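Local coordinates for protein IG hypothetical 16092 (Bacillus cereus ATCC 14579, PDB 1YQH) that is of unknown function but may bind thiamine or a related small molecule, at residues A[25-37]-A[60-73]. Sequence-based numbering, arbitrary orientation. Where two conformers were deposited one is given.
Sequences SVVDKAIEVVQQS and VVKRAQQACVDAGA
Val33, the residue with the most surface buried in this contact, is a knob in a hole formed by Val60, Arg63, Ala64 and Ala67. Its two methyls part ways: CG1, anti to the backbone N (chi1 171°), heads for Val60 and Arg63, lying 3.6 Å from Arg63 NH1, while CG2 meets Ala67 CB at 3.7 Å. The beta-branch thus lets a short side chain touch several walls of the hole. Arg63 CB and the guanidinium, met obliquely, both border CG1, and Arg63 NE is held by a salt bridge to Asp59. Two turns earlier, Val26 packs at the other end. Its CG1 lies against Cys68, 3.6 Å from Cys68 CB, and reaches on to Ala71 and Ala73, beside the Schellman motif at Gly72 that turns the chain out of its helix. Between these valines small residues let the backbones close in: Ala30 CA and Ala64 CA are 4.2 Å apart, and the helix axes approach to 7.6 Å. Beyond Val33, Val60 sets CG1 against Val34 CG2 and CG2 against Ser37 CB. On the outer side Lys29 lays its CB and CG over Ala71, then bends so that Lys29 NZ makes a salt bridge to Glu32 OE2 (2.9 Å) within its own helix. Val26, Ala30, Val34 and Cys68 also touch strand 8-17, joining both helices to the sheet. Two near-antiparallel helices (149°) packed on a four-stranded antiparallel sheet of order 2-3-1-4 form the ferredoxin-like alpha/beta sandwich.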
# COMPACT_ATOMS: atom_id res chain seq x y z
N SER A 25 2.09 -11.83 18.58
CA SER A 25 1.20 -12.93 18.95
C SER A 25 -0.05 -12.97 18.06
O SER A 25 -0.53 -14.03 17.67
CB SER A 25 0.81 -12.84 20.43
OG SER A 25 1.97 -12.83 21.24
N VAL A 26 -0.56 -11.78 17.76
CA VAL A 26 -1.77 -11.62 16.96
C VAL A 26 -1.43 -11.91 15.49
O VAL A 26 -2.13 -12.67 14.83
CB VAL A 26 -2.31 -10.19 17.12
CG1 VAL A 26 -3.49 -9.95 16.19
CG2 VAL A 26 -2.70 -9.95 18.58
N VAL A 27 -0.32 -11.34 15.02
CA VAL A 27 0.11 -11.57 13.64
C VAL A 27 0.38 -13.07 13.37
O VAL A 27 0.10 -13.56 12.27
CB VAL A 27 1.32 -10.67 13.23
CG1 VAL A 27 1.81 -11.03 11.82
CG2 VAL A 27 0.92 -9.18 13.29
N ASP A 28 0.88 -13.79 14.36
CA ASP A 28 1.16 -15.21 14.19
C ASP A 28 -0.10 -16.03 13.84
O ASP A 28 -0.01 -17.06 13.17
CB ASP A 28 1.82 -15.76 15.45
CG ASP A 28 2.36 -17.15 15.26
OD1 ASP A 28 3.28 -17.33 14.44
OD2 ASP A 28 1.85 -18.05 15.94
N LYS A 29 -1.26 -15.57 14.29
CA LYS A 29 -2.52 -16.24 13.97
C LYS A 29 -2.96 -15.93 12.54
O LYS A 29 -3.57 -16.77 11.87
CB LYS A 29 -3.61 -15.86 14.98
CG LYS A 29 -3.29 -16.28 16.43
CD LYS A 29 -2.98 -17.77 16.58
CE LYS A 29 -4.20 -18.65 16.46
NZ LYS A 29 -3.89 -20.09 16.75
N ALA A 30 -2.65 -14.72 12.07
CA ALA A 30 -2.90 -14.37 10.68
C ALA A 30 -2.01 -15.19 9.75
O ALA A 30 -2.48 -15.74 8.76
CB ALA A 30 -2.69 -12.87 10.44
N ILE A 31 -0.72 -15.30 10.08
CA ILE A 31 0.18 -16.10 9.23
C ILE A 31 -0.22 -17.59 9.26
O ILE A 31 -0.10 -18.29 8.25
CB ILE A 31 1.66 -15.87 9.61
CG1 ILE A 31 2.04 -14.39 9.42
CG2 ILE A 31 2.59 -16.79 8.79
CD1 ILE A 31 1.88 -13.88 8.01
N GLU A 32 -0.73 -18.06 10.39
CA GLU A 32 -1.23 -19.44 10.49
C GLU A 32 -2.31 -19.71 9.43
O GLU A 32 -2.33 -20.79 8.81
CB GLU A 32 -1.76 -19.73 11.89
CG GLU A 32 -2.15 -21.17 12.13
CD GLU A 32 -2.59 -21.42 13.56
OE1 GLU A 32 -1.95 -22.24 14.24
OE2 GLU A 32 -3.57 -20.77 14.00
N VAL A 33 -3.19 -18.74 9.20
CA VAL A 33 -4.20 -18.89 8.16
C VAL A 33 -3.53 -19.13 6.81
O VAL A 33 -3.92 -20.04 6.07
CB VAL A 33 -5.14 -17.67 8.10
CG1 VAL A 33 -6.05 -17.75 6.87
CG2 VAL A 33 -5.97 -17.56 9.39
N VAL A 34 -2.50 -18.34 6.51
CA VAL A 34 -1.74 -18.49 5.26
C VAL A 34 -1.11 -19.88 5.21
O VAL A 34 -1.22 -20.60 4.21
CB VAL A 34 -0.66 -17.41 5.13
CG1 VAL A 34 0.20 -17.66 3.89
CG2 VAL A 34 -1.31 -16.01 5.07
N GLN A 35 -0.51 -20.29 6.33
CA GLN A 35 0.22 -21.56 6.38
C GLN A 35 -0.71 -22.74 6.14
O GLN A 35 -0.33 -23.74 5.52
CB GLN A 35 0.94 -21.70 7.72
CG GLN A 35 2.14 -20.73 7.87
CD GLN A 35 2.74 -20.70 9.27
OE1 GLN A 35 3.95 -20.49 9.45
NE2 GLN A 35 1.90 -20.91 10.26
N GLN A 36 -1.94 -22.61 6.66
CA GLN A 36 -2.93 -23.68 6.57
C GLN A 36 -3.74 -23.70 5.27
O GLN A 36 -4.55 -24.61 5.08
CB GLN A 36 -3.87 -23.61 7.78
CG GLN A 36 -3.16 -23.84 9.11
CD GLN A 36 -4.08 -23.67 10.30
OE1 GLN A 36 -5.11 -22.98 10.21
NE2 GLN A 36 -3.72 -24.27 11.42
N SER A 37 -3.53 -22.72 4.39
CA SER A 37 -4.39 -22.54 3.21
C SER A 37 -4.11 -23.49 2.05
O SER A 37 -5.01 -23.75 1.27
CB SER A 37 -4.31 -21.10 2.70
OG SER A 37 -3.03 -20.81 2.16
N VAL A 60 -8.22 -15.94 1.77
CA VAL A 60 -7.11 -16.10 2.73
C VAL A 60 -6.87 -14.81 3.50
O VAL A 60 -6.75 -14.82 4.73
CB VAL A 60 -5.80 -16.60 2.04
CG1 VAL A 60 -4.60 -16.52 2.99
CG2 VAL A 60 -6.00 -18.02 1.56
N VAL A 61 -6.82 -13.69 2.79
CA VAL A 61 -6.60 -12.40 3.44
C VAL A 61 -7.74 -12.06 4.42
O VAL A 61 -7.50 -11.62 5.56
CB VAL A 61 -6.40 -11.28 2.39
CG1 VAL A 61 -6.22 -9.92 3.12
CG2 VAL A 61 -5.18 -11.57 1.52
N LYS A 62 -8.98 -12.25 3.98
CA LYS A 62 -10.14 -12.00 4.86
C LYS A 62 -10.06 -12.84 6.13
O LYS A 62 -10.32 -12.35 7.23
CB LYS A 62 -11.44 -12.31 4.11
CG LYS A 62 -11.74 -11.27 3.05
CD LYS A 62 -12.74 -11.77 2.02
CE LYS A 62 -14.10 -11.95 2.62
NZ LYS A 62 -15.11 -12.38 1.60
N ARG A 63 -9.68 -14.10 5.99
CA ARG A 63 -9.63 -14.96 7.16
C ARG A 63 -8.44 -14.61 8.05
O ARG A 63 -8.52 -14.78 9.27
CB ARG A 63 -9.67 -16.43 6.76
CG ARG A 63 -11.06 -16.80 6.26
CD ARG A 63 -11.20 -18.28 5.99
NE ARG A 63 -10.41 -18.67 4.85
CZ ARG A 63 -9.30 -19.39 4.94
NH1 ARG A 63 -8.90 -19.79 6.13
NH2 ARG A 63 -8.61 -19.70 3.86
N ALA A 64 -7.37 -14.10 7.43
CA ALA A 64 -6.16 -13.68 8.15
C ALA A 64 -6.49 -12.49 9.03
O ALA A 64 -6.16 -12.48 10.21
CB ALA A 64 -5.03 -13.32 7.18
N GLN A 65 -7.16 -11.49 8.45
CA GLN A 65 -7.53 -10.33 9.27
C GLN A 65 -8.54 -10.72 10.37
O GLN A 65 -8.46 -10.22 11.49
CB GLN A 65 -7.96 -9.12 8.43
CG GLN A 65 -9.32 -9.16 7.86
CD GLN A 65 -9.73 -7.89 7.10
OE1 GLN A 65 -9.00 -6.89 7.01
NE2 GLN A 65 -10.92 -7.93 6.55
N GLN A 66 -9.47 -11.63 10.07
CA GLN A 66 -10.39 -12.10 11.10
C GLN A 66 -9.64 -12.87 12.19
O GLN A 66 -9.99 -12.75 13.37
CB GLN A 66 -11.54 -12.96 10.52
CG GLN A 66 -12.55 -13.42 11.57
CD GLN A 66 -13.25 -12.28 12.26
OE1 GLN A 66 -13.40 -12.27 13.49
NE2 GLN A 66 -13.71 -11.31 11.48
N ALA A 67 -8.62 -13.64 11.81
CA ALA A 67 -7.81 -14.35 12.82
C ALA A 67 -7.19 -13.38 13.83
O ALA A 67 -7.08 -13.70 15.02
CB ALA A 67 -6.73 -15.21 12.16
N CYS A 68 -6.80 -12.20 13.36
CA CYS A 68 -6.24 -11.17 14.24
C CYS A 68 -7.26 -10.76 15.30
O CYS A 68 -6.96 -10.70 16.49
CB CYS A 68 -5.82 -9.94 13.43
SG CYS A 68 -4.41 -10.15 12.35
N VAL A 69 -8.49 -10.50 14.86
CA VAL A 69 -9.59 -10.13 15.75
C VAL A 69 -9.91 -11.27 16.73
O VAL A 69 -10.08 -11.05 17.94
CB VAL A 69 -10.84 -9.72 14.94
CG1 VAL A 69 -12.06 -9.48 15.85
CG2 VAL A 69 -10.51 -8.45 14.12
N ASP A 70 -9.96 -12.50 16.21
CA ASP A 70 -10.20 -13.67 17.07
C ASP A 70 -9.09 -13.82 18.13
O ASP A 70 -9.34 -14.31 19.25
CB ASP A 70 -10.30 -14.95 16.24
CG ASP A 70 -11.52 -14.97 15.33
OD1 ASP A 70 -12.50 -14.22 15.57
OD2 ASP A 70 -11.50 -15.77 14.36
N ALA A 71 -7.88 -13.40 17.78
CA ALA A 71 -6.72 -13.46 18.66
C ALA A 71 -6.70 -12.31 19.69
O ALA A 71 -5.82 -12.27 20.56
CB ALA A 71 -5.44 -13.49 17.85
N GLY A 72 -7.65 -11.39 19.59
CA GLY A 72 -7.73 -10.28 20.54
C GLY A 72 -7.57 -8.88 19.98
O GLY A 72 -7.64 -7.90 20.73
N ALA A 73 -7.36 -8.74 18.67
CA ALA A 73 -7.28 -7.40 18.09
C ALA A 73 -8.65 -6.74 18.08
O ALA A 73 -9.65 -7.37 17.72
CB ALA A 73 -6.69 -7.44 16.66